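PDB 1XXL: YcgJ protein from Bacillus subtilis, which is probably an S-adenosylmethionine-dependent methyltransferase whose substrate is not known. Local coordinates for residues 172-178 and 225-231; 21-27 and 43-49; 180-184 and 194-198; 31-37 and 58-63; 13-18 and 119-123. The contacts are given in a common frame with arbitrary orientation. Residue numbers count along the deposited sequence, not the author numbering.

Contact 1: residues 172-178 and 225-231; sequences QKWNLPI and FCLKAIL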
# COMPACT_ATOMS: atom_id res chain seq x y z
N GLN A 172 -7.36 5.47 10.35
CA GLN A 172 -6.55 6.65 10.62
C GLN A 172 -6.00 7.18 9.32
O GLN A 172 -5.65 6.41 8.42
CB GLN A 172 -5.36 6.31 11.54
CG GLN A 172 -4.62 7.53 12.12
CD GLN A 172 -3.35 7.15 12.88
OE1 GLN A 172 -2.55 6.35 12.41
NE2 GLN A 172 -3.17 7.72 14.06
N LYS A 173 -5.94 8.50 9.27
CA LYS A 173 -5.34 9.26 8.20
C LYS A 173 -4.15 10.01 8.77
O LYS A 173 -4.20 10.49 9.91
CB LYS A 173 -6.32 10.31 7.67
CG LYS A 173 -7.48 9.79 6.91
CD LYS A 173 -8.40 10.96 6.52
CE LYS A 173 -9.49 10.49 5.58
NZ LYS A 173 -10.55 11.53 5.32
N TRP A 174 -3.09 10.13 8.00
CA TRP A 174 -1.93 10.91 8.44
C TRP A 174 -1.17 11.40 7.23
O TRP A 174 -1.32 10.84 6.13
CB TRP A 174 -1.03 10.07 9.37
CG TRP A 174 -0.36 8.91 8.72
CD1 TRP A 174 0.89 8.88 8.19
CD2 TRP A 174 -0.90 7.59 8.55
NE1 TRP A 174 1.16 7.64 7.68
CE2 TRP A 174 0.09 6.82 7.89
CE3 TRP A 174 -2.12 6.98 8.89
CZ2 TRP A 174 -0.10 5.48 7.58
CZ3 TRP A 174 -2.30 5.64 8.57
CH2 TRP A 174 -1.31 4.92 7.92
N ASN A 175 -0.40 12.46 7.44
CA ASN A 175 0.53 12.98 6.43
C ASN A 175 1.80 12.16 6.49
O ASN A 175 2.39 12.01 7.57
CB ASN A 175 0.85 14.47 6.67
CG ASN A 175 -0.25 15.40 6.15
OD1 ASN A 175 -1.15 14.99 5.43
ND2 ASN A 175 -0.16 16.68 6.50
N LEU A 176 2.19 11.58 5.37
CA LEU A 176 3.40 10.78 5.30
C LEU A 176 4.54 11.67 4.83
O LEU A 176 4.55 12.06 3.68
CB LEU A 176 3.19 9.60 4.34
CG LEU A 176 4.37 8.72 3.97
CD1 LEU A 176 4.86 7.99 5.20
CD2 LEU A 176 3.95 7.74 2.87
N PRO A 177 5.48 12.02 5.72
CA PRO A 177 6.54 12.97 5.35
C PRO A 177 7.60 12.33 4.48
O PRO A 177 8.03 11.19 4.75
CB PRO A 177 7.13 13.39 6.71
CG PRO A 177 6.90 12.21 7.59
CD PRO A 177 5.60 11.58 7.12
N ILE A 178 8.00 13.03 3.44
CA ILE A 178 9.01 12.54 2.51
C ILE A 178 10.18 13.53 2.49
O ILE A 178 9.99 14.71 2.22
CB ILE A 178 8.45 12.30 1.09
CG1 ILE A 178 7.60 11.02 1.05
CG2 ILE A 178 9.58 12.09 0.08
CD1 ILE A 178 6.24 11.26 1.21
N PHE A 225 8.15 17.02 1.20
CA PHE A 225 6.71 17.13 0.93
C PHE A 225 6.02 16.02 1.70
O PHE A 225 6.69 15.17 2.28
CB PHE A 225 6.40 17.08 -0.58
CG PHE A 225 6.86 15.82 -1.28
CD1 PHE A 225 6.02 14.71 -1.38
CD2 PHE A 225 8.12 15.74 -1.87
CE1 PHE A 225 6.43 13.56 -2.03
CE2 PHE A 225 8.54 14.60 -2.53
CZ PHE A 225 7.70 13.50 -2.60
N CYS A 226 4.70 16.05 1.73
CA CYS A 226 3.93 15.00 2.37
C CYS A 226 2.97 14.37 1.40
O CYS A 226 2.34 15.06 0.60
CB CYS A 226 3.14 15.53 3.56
SG CYS A 226 4.13 16.01 5.02
N LEU A 227 2.83 13.06 1.52
CA LEU A 227 1.81 12.31 0.85
C LEU A 227 0.66 12.12 1.85
O LEU A 227 0.84 12.31 3.05
CB LEU A 227 2.36 10.97 0.39
CG LEU A 227 2.91 10.77 -1.03
CD1 LEU A 227 3.21 12.01 -1.84
CD2 LEU A 227 4.06 9.80 -1.07
N LYS A 228 -0.53 11.79 1.34
CA LYS A 228 -1.70 11.53 2.18
C LYS A 228 -1.87 10.03 2.37
O LYS A 228 -2.11 9.31 1.41
CB LYS A 228 -2.97 12.09 1.52
CG LYS A 228 -2.84 13.47 0.92
CD LYS A 228 -2.24 14.48 1.86
CE LYS A 228 -3.21 14.94 2.87
NZ LYS A 228 -2.69 16.25 3.44
N ALA A 229 -1.75 9.57 3.61
CA ALA A 229 -1.75 8.14 3.91
C ALA A 229 -2.95 7.81 4.74
O ALA A 229 -3.49 8.66 5.44
CB ALA A 229 -0.50 7.77 4.65
N ILE A 230 -3.38 6.55 4.64
CA ILE A 230 -4.53 6.07 5.38
C ILE A 230 -4.41 4.58 5.69
O ILE A 230 -3.76 3.83 4.98
CB ILE A 230 -5.82 6.39 4.56
CG1 ILE A 230 -7.06 6.26 5.43
CG2 ILE A 230 -5.85 5.53 3.29
CD1 ILE A 230 -8.39 6.74 4.75
N LEU A 231 -5.05 4.15 6.78
CA LEU A 231 -5.41 2.76 6.97
C LEU A 231 -6.90 2.67 6.84
O LEU A 231 -7.65 3.31 7.61
CB LEU A 231 -4.98 2.19 8.32
CG LEU A 231 -5.59 0.81 8.68
CD1 LEU A 231 -5.19 -0.25 7.69
CD2 LEU A 231 -5.18 0.37 10.10
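Trp174 adopts the p rotamer (chi1 67°), which folds its indole back over the partner strand. Ala229 CB sits 3.6 Å from the centroid of the five-membered ring of Trp174 and 22° off its normal, a CH-pi contact over the ring face. Phe225, also p (chi1 60°), makes a comparable one: Ile178 CG2 lies 4.0 Å from the centroid of the Phe225 ring. Between these two aromatics, on the same face of the sheet, Leu176 CB reaches Ala229 CB at 4.1 Å, and Ile178 CD1 meets Leu227 CD2 at 3.5 Å. The backbones run antiparallel, their axes at 145°, with paired bonds such as Trp174 N to Ala229 O (3.0 Å) and Ala229 N to Trp174 O (2.9 Å). This is the antiparallel edge of the methyltransferase sheet: strand 222-236 lies between 118-125 and 166-179, the reversed-strand arrangement of class I enzymes. Helix 7-17 covers Trp174 and Leu231 through Leu12. On the other face, three successive m torsions curl the Lys228 chain over so that its NZ donates to Asn175 OD1 at 2.8 Å and also bonds Thr211 O. Lys173, extended beyond its m chi1, touches Ile230 CD1 through its CG at 3.8 Å.

Contact 2: residues 21-27 and 43-49; sequences AEHRVLD and VQECIGV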
# COMPACT_ATOMS: atom_id res chain seq x y z
N ALA A 21 -4.65 -16.65 17.61
CA ALA A 21 -3.70 -17.72 17.32
C ALA A 21 -4.11 -18.64 16.16
O ALA A 21 -3.26 -19.20 15.48
CB ALA A 21 -3.43 -18.55 18.60
N GLU A 22 -5.40 -18.79 15.91
CA GLU A 22 -5.88 -19.66 14.83
C GLU A 22 -6.09 -18.95 13.47
O GLU A 22 -6.56 -19.55 12.51
CB GLU A 22 -7.18 -20.36 15.25
CG GLU A 22 -8.42 -19.46 15.37
CD GLU A 22 -8.55 -18.75 16.70
OE1 GLU A 22 -9.63 -18.11 16.90
OE2 GLU A 22 -7.61 -18.81 17.54
N HIS A 23 -5.72 -17.67 13.39
CA HIS A 23 -5.95 -16.91 12.17
C HIS A 23 -4.98 -17.25 11.04
O HIS A 23 -3.81 -17.51 11.26
CB HIS A 23 -5.91 -15.41 12.46
CG HIS A 23 -7.18 -14.88 13.07
ND1 HIS A 23 -7.22 -13.69 13.75
CD2 HIS A 23 -8.44 -15.37 13.09
CE1 HIS A 23 -8.46 -13.46 14.15
NE2 HIS A 23 -9.22 -14.47 13.76
N ARG A 24 -5.51 -17.22 9.83
CA ARG A 24 -4.73 -17.34 8.60
C ARG A 24 -4.72 -15.98 7.90
O ARG A 24 -5.79 -15.38 7.70
CB ARG A 24 -5.32 -18.43 7.72
CG ARG A 24 -5.32 -19.79 8.41
CD ARG A 24 -5.53 -20.91 7.43
NE ARG A 24 -5.67 -22.22 8.09
CZ ARG A 24 -6.11 -23.32 7.48
NH1 ARG A 24 -6.47 -23.31 6.18
NH2 ARG A 24 -6.19 -24.47 8.16
N VAL A 25 -3.53 -15.51 7.55
CA VAL A 25 -3.34 -14.16 7.02
C VAL A 25 -2.71 -14.22 5.63
O VAL A 25 -1.76 -15.00 5.37
CB VAL A 25 -2.40 -13.32 7.96
CG1 VAL A 25 -2.18 -11.91 7.44
CG2 VAL A 25 -2.93 -13.29 9.37
N LEU A 26 -3.21 -13.37 4.75
CA LEU A 26 -2.62 -13.18 3.45
C LEU A 26 -2.10 -11.75 3.36
O LEU A 26 -2.83 -10.79 3.65
CB LEU A 26 -3.65 -13.45 2.36
CG LEU A 26 -3.29 -13.07 0.93
CD1 LEU A 26 -2.14 -13.88 0.42
CD2 LEU A 26 -4.51 -13.24 0.02
N ASP A 27 -0.85 -11.63 2.91
CA ASP A 27 -0.23 -10.34 2.61
C ASP A 27 0.01 -10.19 1.11
O ASP A 27 0.78 -10.94 0.50
CB ASP A 27 1.11 -10.18 3.35
CG ASP A 27 1.76 -8.80 3.11
OD1 ASP A 27 1.03 -7.76 3.01
OD2 ASP A 27 3.01 -8.76 3.03
N VAL A 43 -0.38 -15.13 14.89
CA VAL A 43 -1.35 -15.88 14.12
C VAL A 43 -0.80 -17.26 13.79
O VAL A 43 0.36 -17.53 14.01
CB VAL A 43 -1.73 -15.13 12.79
CG1 VAL A 43 -2.38 -13.74 13.10
CG2 VAL A 43 -0.50 -14.95 11.87
N GLN A 44 -1.66 -18.12 13.25
CA GLN A 44 -1.27 -19.46 12.87
C GLN A 44 -0.35 -19.51 11.66
O GLN A 44 0.61 -20.28 11.61
CB GLN A 44 -2.52 -20.26 12.54
CG GLN A 44 -2.26 -21.72 12.29
CD GLN A 44 -3.55 -22.43 12.02
OE1 GLN A 44 -4.01 -22.47 10.88
NE2 GLN A 44 -4.17 -22.97 13.06
N GLU A 45 -0.63 -18.65 10.69
CA GLU A 45 0.00 -18.76 9.40
C GLU A 45 -0.14 -17.47 8.61
O GLU A 45 -1.23 -16.88 8.55
CB GLU A 45 -0.70 -19.90 8.68
CG GLU A 45 -0.27 -20.16 7.28
CD GLU A 45 -1.12 -21.26 6.62
OE1 GLU A 45 -0.95 -21.46 5.40
OE2 GLU A 45 -1.93 -21.93 7.32
N CYS A 46 0.97 -17.05 8.00
CA CYS A 46 0.97 -15.94 7.06
C CYS A 46 1.44 -16.41 5.69
O CYS A 46 2.45 -17.10 5.58
CB CYS A 46 1.93 -14.87 7.53
SG CYS A 46 1.53 -14.21 9.07
N ILE A 47 0.70 -16.03 4.66
CA ILE A 47 1.08 -16.29 3.28
C ILE A 47 1.28 -14.96 2.60
O ILE A 47 0.42 -14.09 2.69
CB ILE A 47 0.03 -17.11 2.56
CG1 ILE A 47 -0.05 -18.49 3.19
CG2 ILE A 47 0.37 -17.23 1.08
CD1 ILE A 47 -1.11 -19.36 2.56
N GLY A 48 2.42 -14.78 1.95
CA GLY A 48 2.71 -13.56 1.20
C GLY A 48 2.70 -13.83 -0.28
O GLY A 48 3.19 -14.87 -0.72
N VAL A 49 2.12 -12.94 -1.07
CA VAL A 49 2.28 -13.00 -2.52
C VAL A 49 2.98 -11.75 -3.01
O VAL A 49 2.68 -10.64 -2.55
CB VAL A 49 0.95 -13.24 -3.30
CG1 VAL A 49 0.30 -14.54 -2.87
CG2 VAL A 49 -0.02 -12.13 -3.09
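Strands 24-27 and 45-49 run parallel, their axes 18° apart in direction and 4.6 Å apart at closest approach. Residues 25 and 27 alternate as donor and acceptor: Val25 N bonds Glu45 O (2.9 Å), Ile47 N bonds Val25 O (2.8 Å), Asp27 N bonds Ile47 O (2.8 Å) and Val49 N bonds Asp27 O (2.9 Å). At the entry, His23 O accepts from Gln44 N at 3.0 Å and, weakly, from Glu45 N at 3.4 Å. Arg24 extends beside Gln44 and Glu45; its NE donates to Gln44 OE1 at 3.3 Å, while the 3.8 Å from Arg24 NE to Glu45 OE2 is a long ion pair in which no N-H points at the oxygen. Leu26 CD1 packs on Ile47 CG2 (4.2 Å) and Val49 CG1 (4.1 Å). On the other face Val25 CG2 meets Val43 CG1 at 3.8 Å, and Asp27 OD1 is hydrogen-bonded to Thr92. With helix 34-39 between them, these strands form the beta-alpha-beta unit of a Rossmann-like fold, as in class I methyltransferases, running toward Gly29, which binds S-adenosylmethionine, and Asp50, assigned to the same site.

Contact 3: residues 180-184 and 194-198; sequences YDSWI and EKQII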
# COMPACT_ATOMS: atom_id res chain seq x y z
N TYR A 180 13.09 14.66 0.53
CA TYR A 180 13.28 14.63 -0.91
C TYR A 180 14.58 13.94 -1.37
O TYR A 180 14.54 13.07 -2.27
CB TYR A 180 13.22 16.07 -1.45
CG TYR A 180 13.53 16.12 -2.92
CD1 TYR A 180 14.81 16.45 -3.37
CD2 TYR A 180 12.57 15.77 -3.86
CE1 TYR A 180 15.11 16.46 -4.72
CE2 TYR A 180 12.87 15.77 -5.24
CZ TYR A 180 14.13 16.12 -5.65
OH TYR A 180 14.43 16.12 -6.98
N ASP A 181 15.71 14.27 -0.74
CA ASP A 181 17.02 13.77 -1.20
C ASP A 181 17.04 12.27 -1.10
O ASP A 181 17.49 11.57 -2.00
CB ASP A 181 18.18 14.32 -0.37
CG ASP A 181 18.62 15.73 -0.79
OD1 ASP A 181 18.33 16.21 -1.93
OD2 ASP A 181 19.30 16.37 0.06
N SER A 182 16.54 11.78 0.01
CA SER A 182 16.49 10.36 0.28
C SER A 182 15.52 9.63 -0.66
O SER A 182 15.82 8.56 -1.16
CB SER A 182 16.11 10.18 1.74
OG SER A 182 15.74 8.85 2.00
N TRP A 183 14.37 10.23 -0.89
CA TRP A 183 13.35 9.70 -1.80
C TRP A 183 13.87 9.53 -3.24
O TRP A 183 13.60 8.54 -3.89
CB TRP A 183 12.18 10.69 -1.78
CG TRP A 183 10.94 10.31 -2.50
CD1 TRP A 183 10.09 9.32 -2.18
CD2 TRP A 183 10.38 10.97 -3.63
NE1 TRP A 183 9.03 9.31 -3.04
CE2 TRP A 183 9.19 10.31 -3.95
CE3 TRP A 183 10.78 12.06 -4.41
CZ2 TRP A 183 8.38 10.71 -5.01
CZ3 TRP A 183 9.99 12.45 -5.46
CH2 TRP A 183 8.79 11.78 -5.76
N ILE A 184 14.61 10.52 -3.72
CA ILE A 184 15.24 10.45 -5.04
C ILE A 184 16.30 9.36 -5.10
O ILE A 184 16.31 8.59 -6.05
CB ILE A 184 15.86 11.78 -5.45
CG1 ILE A 184 14.77 12.82 -5.70
CG2 ILE A 184 16.77 11.62 -6.68
CD1 ILE A 184 13.77 12.50 -6.81
N GLU A 194 14.58 13.55 -12.76
CA GLU A 194 14.57 14.39 -11.57
C GLU A 194 14.30 15.84 -11.91
O GLU A 194 13.57 16.50 -11.18
CB GLU A 194 15.87 14.28 -10.77
CG GLU A 194 15.71 14.92 -9.40
CD GLU A 194 17.01 15.05 -8.64
OE1 GLU A 194 18.03 14.52 -9.11
OE2 GLU A 194 16.98 15.71 -7.55
N LYS A 195 14.88 16.36 -13.00
CA LYS A 195 14.62 17.75 -13.36
C LYS A 195 13.12 17.96 -13.57
O LYS A 195 12.59 19.01 -13.21
CB LYS A 195 15.39 18.20 -14.62
CG LYS A 195 16.93 18.38 -14.47
CD LYS A 195 17.40 19.63 -13.65
CE LYS A 195 18.85 20.08 -14.03
NZ LYS A 195 19.33 21.32 -13.31
N GLN A 196 12.44 16.97 -14.16
CA GLN A 196 10.96 17.04 -14.34
C GLN A 196 10.23 17.08 -12.98
O GLN A 196 9.26 17.82 -12.81
CB GLN A 196 10.44 15.86 -15.16
CG GLN A 196 10.94 15.80 -16.60
CD GLN A 196 10.45 14.53 -17.34
OE1 GLN A 196 9.24 14.24 -17.39
NE2 GLN A 196 11.40 13.77 -17.92
N ILE A 197 10.68 16.27 -12.04
CA ILE A 197 10.13 16.29 -10.66
C ILE A 197 10.31 17.67 -10.03
O ILE A 197 9.38 18.22 -9.45
CB ILE A 197 10.79 15.22 -9.76
CG1 ILE A 197 10.28 13.84 -10.18
CG2 ILE A 197 10.44 15.46 -8.31
CD1 ILE A 197 11.06 12.72 -9.72
N ILE A 198 11.51 18.25 -10.17
CA ILE A 198 11.81 19.54 -9.56
C ILE A 198 10.89 20.62 -10.14
O ILE A 198 10.31 21.40 -9.40
CB ILE A 198 13.31 19.91 -9.70
CG1 ILE A 198 14.18 18.93 -8.88
CG2 ILE A 198 13.54 21.34 -9.27
CD1 ILE A 198 15.70 18.98 -9.20
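Tyr180 extends its ring (chi1 175°) across the gap to the second helix, where Tyr180 OH donates to Glu194 OE2 at a short 2.6 Å. The ring edge faces Ile197, with Tyr180 CE2 3.9 Å from Ile197 CG2, and Tyr180 OH also lies 3.4 Å from Ile198 CG1. Chi1 and chi2 of Glu194 are both t (-167°, -171°), so its carboxylate is carried out to the tyrosine; on the way Glu194 CD comes 4.0 Å from Ile184 CG2. Ile197 serves as the common apolar partner: its CG2 approaches the edge of the indole at Trp183 CZ3 (4.2 Å), and its CD1 meets Ile184 CD1 at 4.0 Å. The segment axes stay 12.6 Å apart and the nearest CA pair, Ile184 and Glu194, is at 7.7 Å, so long side chains bridge the space and the buried area is a modest 235 Å². Around them, Arg144 makes a cation-pi contact with Trp183, and Leu143 covers Ile197. Segments 180-184 and 194-198 run 147° apart in direction, so the helices that hold them, 180-187 and 191-202, form a roughly antiparallel hairpin, part of the mainly helical insertion between the last two long strands of the sheet, away from the cofactor site.

Contact 4: residues 31-37 and 58-63; sequences GAGHTAL and VASSFA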
# COMPACT_ATOMS: atom_id res chain seq x y z
N GLY A 31 6.69 -7.91 -0.66
CA GLY A 31 8.02 -7.29 -0.71
C GLY A 31 9.07 -8.18 -0.08
O GLY A 31 9.12 -9.38 -0.37
N ALA A 32 9.89 -7.60 0.79
CA ALA A 32 10.96 -8.34 1.48
C ALA A 32 10.48 -9.14 2.71
O ALA A 32 11.27 -9.83 3.37
CB ALA A 32 12.11 -7.37 1.87
N GLY A 33 9.18 -9.05 3.02
CA GLY A 33 8.55 -9.96 3.96
C GLY A 33 8.26 -9.33 5.30
O GLY A 33 7.83 -10.01 6.22
N HIS A 34 8.48 -8.02 5.44
CA HIS A 34 8.36 -7.39 6.76
C HIS A 34 6.96 -7.49 7.36
O HIS A 34 6.83 -7.77 8.55
CB HIS A 34 8.84 -5.94 6.72
CG HIS A 34 10.31 -5.80 6.52
ND1 HIS A 34 10.88 -5.66 5.27
CD2 HIS A 34 11.33 -5.82 7.40
CE1 HIS A 34 12.19 -5.58 5.40
NE2 HIS A 34 12.50 -5.67 6.68
N THR A 35 5.92 -7.29 6.54
CA THR A 35 4.55 -7.33 7.06
C THR A 35 4.22 -8.73 7.57
O THR A 35 3.70 -8.89 8.68
CB THR A 35 3.49 -6.87 6.02
OG1 THR A 35 3.84 -5.58 5.52
CG2 THR A 35 2.09 -6.76 6.65
N ALA A 36 4.55 -9.75 6.78
CA ALA A 36 4.25 -11.14 7.15
C ALA A 36 5.00 -11.56 8.40
O ALA A 36 4.42 -12.19 9.29
CB ALA A 36 4.57 -12.10 5.97
N LEU A 37 6.27 -11.20 8.48
CA LEU A 37 7.05 -11.50 9.70
C LEU A 37 6.51 -10.83 10.95
O LEU A 37 6.49 -11.42 12.03
CB LEU A 37 8.50 -11.12 9.52
CG LEU A 37 9.26 -11.89 8.44
CD1 LEU A 37 10.70 -11.42 8.48
CD2 LEU A 37 9.19 -13.36 8.67
N VAL A 58 13.96 -13.33 -1.67
CA VAL A 58 14.43 -12.44 -0.59
C VAL A 58 13.59 -12.64 0.67
O VAL A 58 14.14 -12.83 1.76
CB VAL A 58 14.40 -10.95 -1.04
CG1 VAL A 58 14.63 -10.00 0.14
CG2 VAL A 58 15.45 -10.69 -2.10
N ALA A 59 12.27 -12.63 0.55
CA ALA A 59 11.42 -12.80 1.73
C ALA A 59 11.62 -14.15 2.40
O ALA A 59 11.68 -14.23 3.63
CB ALA A 59 9.94 -12.57 1.39
N SER A 60 11.73 -15.22 1.61
CA SER A 60 11.88 -16.57 2.17
C SER A 60 13.21 -16.71 2.92
O SER A 60 13.26 -17.35 3.97
CB SER A 60 11.81 -17.65 1.09
OG SER A 60 10.79 -17.42 0.16
N SER A 61 14.28 -16.13 2.40
CA SER A 61 15.57 -16.24 3.08
C SER A 61 15.58 -15.37 4.34
O SER A 61 16.18 -15.76 5.33
CB SER A 61 16.73 -15.90 2.14
OG SER A 61 16.71 -14.54 1.81
N PHE A 62 14.87 -14.25 4.31
CA PHE A 62 14.72 -13.38 5.48
C PHE A 62 13.95 -14.07 6.63
O PHE A 62 14.33 -13.92 7.80
CB PHE A 62 14.08 -12.04 5.04
CG PHE A 62 13.98 -11.01 6.14
CD1 PHE A 62 15.03 -10.78 7.02
CD2 PHE A 62 12.83 -10.23 6.25
CE1 PHE A 62 14.92 -9.83 8.02
CE2 PHE A 62 12.72 -9.26 7.24
CZ PHE A 62 13.76 -9.06 8.13
N ALA A 63 12.90 -14.83 6.29
CA ALA A 63 12.18 -15.67 7.26
C ALA A 63 13.08 -16.74 7.89
O ALA A 63 13.08 -16.94 9.12
CB ALA A 63 11.00 -16.33 6.61
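The main bump is Phe62, whose ring (chi1 -175°) projects from helix 58-63 into a hollow lined by Ala32, His34 and Leu37. Phe62 CD2 lies 3.3 Å from Ala32 O, while Phe62 CE2 is 3.2 Å from Leu37 CD1 and 3.6 Å from His34 NE2. That carbon lies over the His34 ring face, although the two ring planes are inclined at 54°. A smaller knob, the methyl of Ala59, fits against the glycine-rich turn, with Ala59 CB 3.7 Å from Gly31 O and 3.9 Å from Gly33 CA. The glycines match the GxGxxA-type pattern of Rossmann-like methyltransferases, here probably part of the cofactor-binding loop; Gly31 N also bonds Asp50, a residue assigned to S-adenosylmethionine binding. A side chain at Gly33 would come within 3.1 Å of Ala59 CB, and at the backbone angles of Gly33 (105°/7°) a CB would also jam against the preceding carbonyl O. Flanking these fits, Ala32 CB touches Val58 CG1 and Leu37 CD2 touches Ala63 CB, both at 4.0 Å. Ala59 CA makes a CA-H...O contact of 3.4 Å with Ala32 O.

Contact 5: residues 13-18 and 119-123; sequences MIKTAE and RFLLV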
# COMPACT_ATOMS: atom_id res chain seq x y z
N MSE A 13 -1.73 -1.66 11.64
CA MSE A 13 -2.35 -2.86 11.08
C MSE A 13 -2.41 -3.99 12.10
O MSE A 13 -3.43 -4.64 12.25
CB MSE A 13 -1.56 -3.36 9.87
CG MSE A 13 -1.72 -2.50 8.66
SE MSE A 13 -0.64 -3.25 7.20
CE MSE A 13 -1.94 -3.13 5.79
N ILE A 14 -1.30 -4.23 12.79
CA ILE A 14 -1.28 -5.29 13.78
C ILE A 14 -2.30 -4.98 14.87
O ILE A 14 -3.12 -5.83 15.21
CB ILE A 14 0.15 -5.54 14.36
CG1 ILE A 14 1.04 -6.15 13.28
CG2 ILE A 14 0.09 -6.48 15.59
CD1 ILE A 14 2.53 -6.09 13.61
N LYS A 15 -2.27 -3.76 15.40
CA LYS A 15 -3.26 -3.32 16.40
C LYS A 15 -4.73 -3.52 15.94
O LYS A 15 -5.58 -4.04 16.67
CB LYS A 15 -3.01 -1.84 16.74
CG LYS A 15 -3.86 -1.34 17.90
CD LYS A 15 -3.84 0.18 18.00
CE LYS A 15 -4.90 0.67 19.00
NZ LYS A 15 -5.05 2.15 18.94
N THR A 16 -5.02 -3.12 14.71
CA THR A 16 -6.38 -3.15 14.19
C THR A 16 -6.86 -4.57 13.84
O THR A 16 -8.07 -4.87 13.92
CB THR A 16 -6.47 -2.24 12.94
OG1 THR A 16 -6.01 -0.92 13.28
CG2 THR A 16 -7.91 -2.17 12.38
N ALA A 17 -5.92 -5.45 13.50
CA ALA A 17 -6.24 -6.80 13.02
C ALA A 17 -6.89 -7.70 14.07
O ALA A 17 -7.53 -8.68 13.70
CB ALA A 17 -4.99 -7.47 12.50
N GLU A 18 -6.68 -7.40 15.35
CA GLU A 18 -7.21 -8.20 16.46
C GLU A 18 -6.83 -9.67 16.29
O GLU A 18 -7.68 -10.55 16.34
CB GLU A 18 -8.74 -8.07 16.52
CG GLU A 18 -9.26 -6.64 16.54
CD GLU A 18 -9.50 -6.08 17.93
OE1 GLU A 18 -9.15 -6.73 18.94
OE2 GLU A 18 -10.07 -4.97 18.01
N ARG A 119 -11.28 -9.49 7.86
CA ARG A 119 -10.74 -8.12 7.77
C ARG A 119 -9.73 -7.91 6.64
O ARG A 119 -8.75 -8.63 6.55
CB ARG A 119 -9.97 -7.76 9.04
CG ARG A 119 -10.80 -7.41 10.22
CD ARG A 119 -9.90 -7.32 11.50
NE ARG A 119 -10.71 -7.69 12.66
CZ ARG A 119 -11.48 -6.86 13.34
NH1 ARG A 119 -11.53 -5.58 13.03
NH2 ARG A 119 -12.20 -7.32 14.37
N PHE A 120 -9.97 -6.90 5.82
CA PHE A 120 -9.01 -6.41 4.83
C PHE A 120 -8.42 -5.12 5.37
O PHE A 120 -9.15 -4.15 5.66
CB PHE A 120 -9.72 -6.14 3.49
CG PHE A 120 -8.83 -5.57 2.41
CD1 PHE A 120 -7.51 -5.98 2.26
CD2 PHE A 120 -9.35 -4.65 1.50
CE1 PHE A 120 -6.70 -5.46 1.25
CE2 PHE A 120 -8.56 -4.14 0.49
CZ PHE A 120 -7.24 -4.54 0.36
N LEU A 121 -7.10 -5.12 5.54
CA LEU A 121 -6.39 -3.99 6.09
C LEU A 121 -5.53 -3.39 5.00
O LEU A 121 -4.54 -4.00 4.55
CB LEU A 121 -5.54 -4.42 7.29
CG LEU A 121 -6.37 -5.02 8.43
CD1 LEU A 121 -5.48 -5.65 9.44
CD2 LEU A 121 -7.24 -3.99 9.10
N LEU A 122 -5.92 -2.20 4.56
CA LEU A 122 -5.32 -1.56 3.42
C LEU A 122 -4.65 -0.27 3.84
O LEU A 122 -5.32 0.62 4.35
CB LEU A 122 -6.43 -1.29 2.40
CG LEU A 122 -6.13 -0.42 1.21
CD1 LEU A 122 -5.15 -1.12 0.30
CD2 LEU A 122 -7.43 -0.07 0.46
N VAL A 123 -3.33 -0.20 3.66
CA VAL A 123 -2.59 1.02 3.83
C VAL A 123 -2.05 1.46 2.49
O VAL A 123 -1.41 0.68 1.78
CB VAL A 123 -1.39 0.87 4.87
CG1 VAL A 123 -0.44 2.08 4.83
CG2 VAL A 123 -1.94 0.70 6.22
O HOH W 1 -9.66 -10.45 13.26
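Leu121 and Met13 bury the most surface here, 94 and 87 Å², followed by Arg119 with 61 Å². Met13, a selenomethionine in this crystal, reaches across to the strand: its terminal CE lies 3.0 Å from Leu121 O, 4.1 Å from Leu121 CB and 3.9 Å from Val123 CG2. Leu121 (chi1 -60°) spreads its two methyls beneath the next helical turn, CD1 meeting Ala17 CB at 3.6 Å and CD2 meeting Thr16 CG2 at 3.8 Å. The spacing of Met13, Thr16 and Ala17 places these contacts on one helical face, and the alternation of Arg119, Leu121 and Val123 presents one strand face to it. Thus helix 7-17 packs against the mixed central sheet of the Rossmann-like fold, its segment axis 9.6 Å from that of strand 119-123 and directed 160° from it. Met13 also touches Arg94, an S-adenosylmethionine-binding residue. Arg119 lies beside Ala17 and Glu18, linked to Ala17 O through a water that accepts from Arg119 NE at 3.0 Å and donates to Ala17 O at 2.8 Å, and Glu18 CG lies over a face of the guanidinium, 3.7 Å from Arg119 NH2. Arg119 NH1 is hydrogen-bonded to Gln233.

In the fold
Contacts 1, 2 and 5 all reach the one mixed sheet. Contact 2 joins parallel strands 24-28 and 45-50, contact 5 lays helix 7-17 on strand 118-125, and contact 1 pairs 166-179 with 222-236, the antiparallel neighbour of 118-125. Along the chain, contact 5 spans contacts 2 and 4, whose segments alternate, and all precede contact 1, which in turn encloses contact 3. Contacts 2 and 4, their centres about 13 Å apart, touch at helix 34-39, near the cofactor-binding residues; contacts 1 and 5 meet through Leu231. Contact 3 lies about 37 Å from contact 2, centre to centre, and meets contact 1 at Trp183, so the helical insertion is remote from the half that holds the S-adenosylmethionine-binding residues.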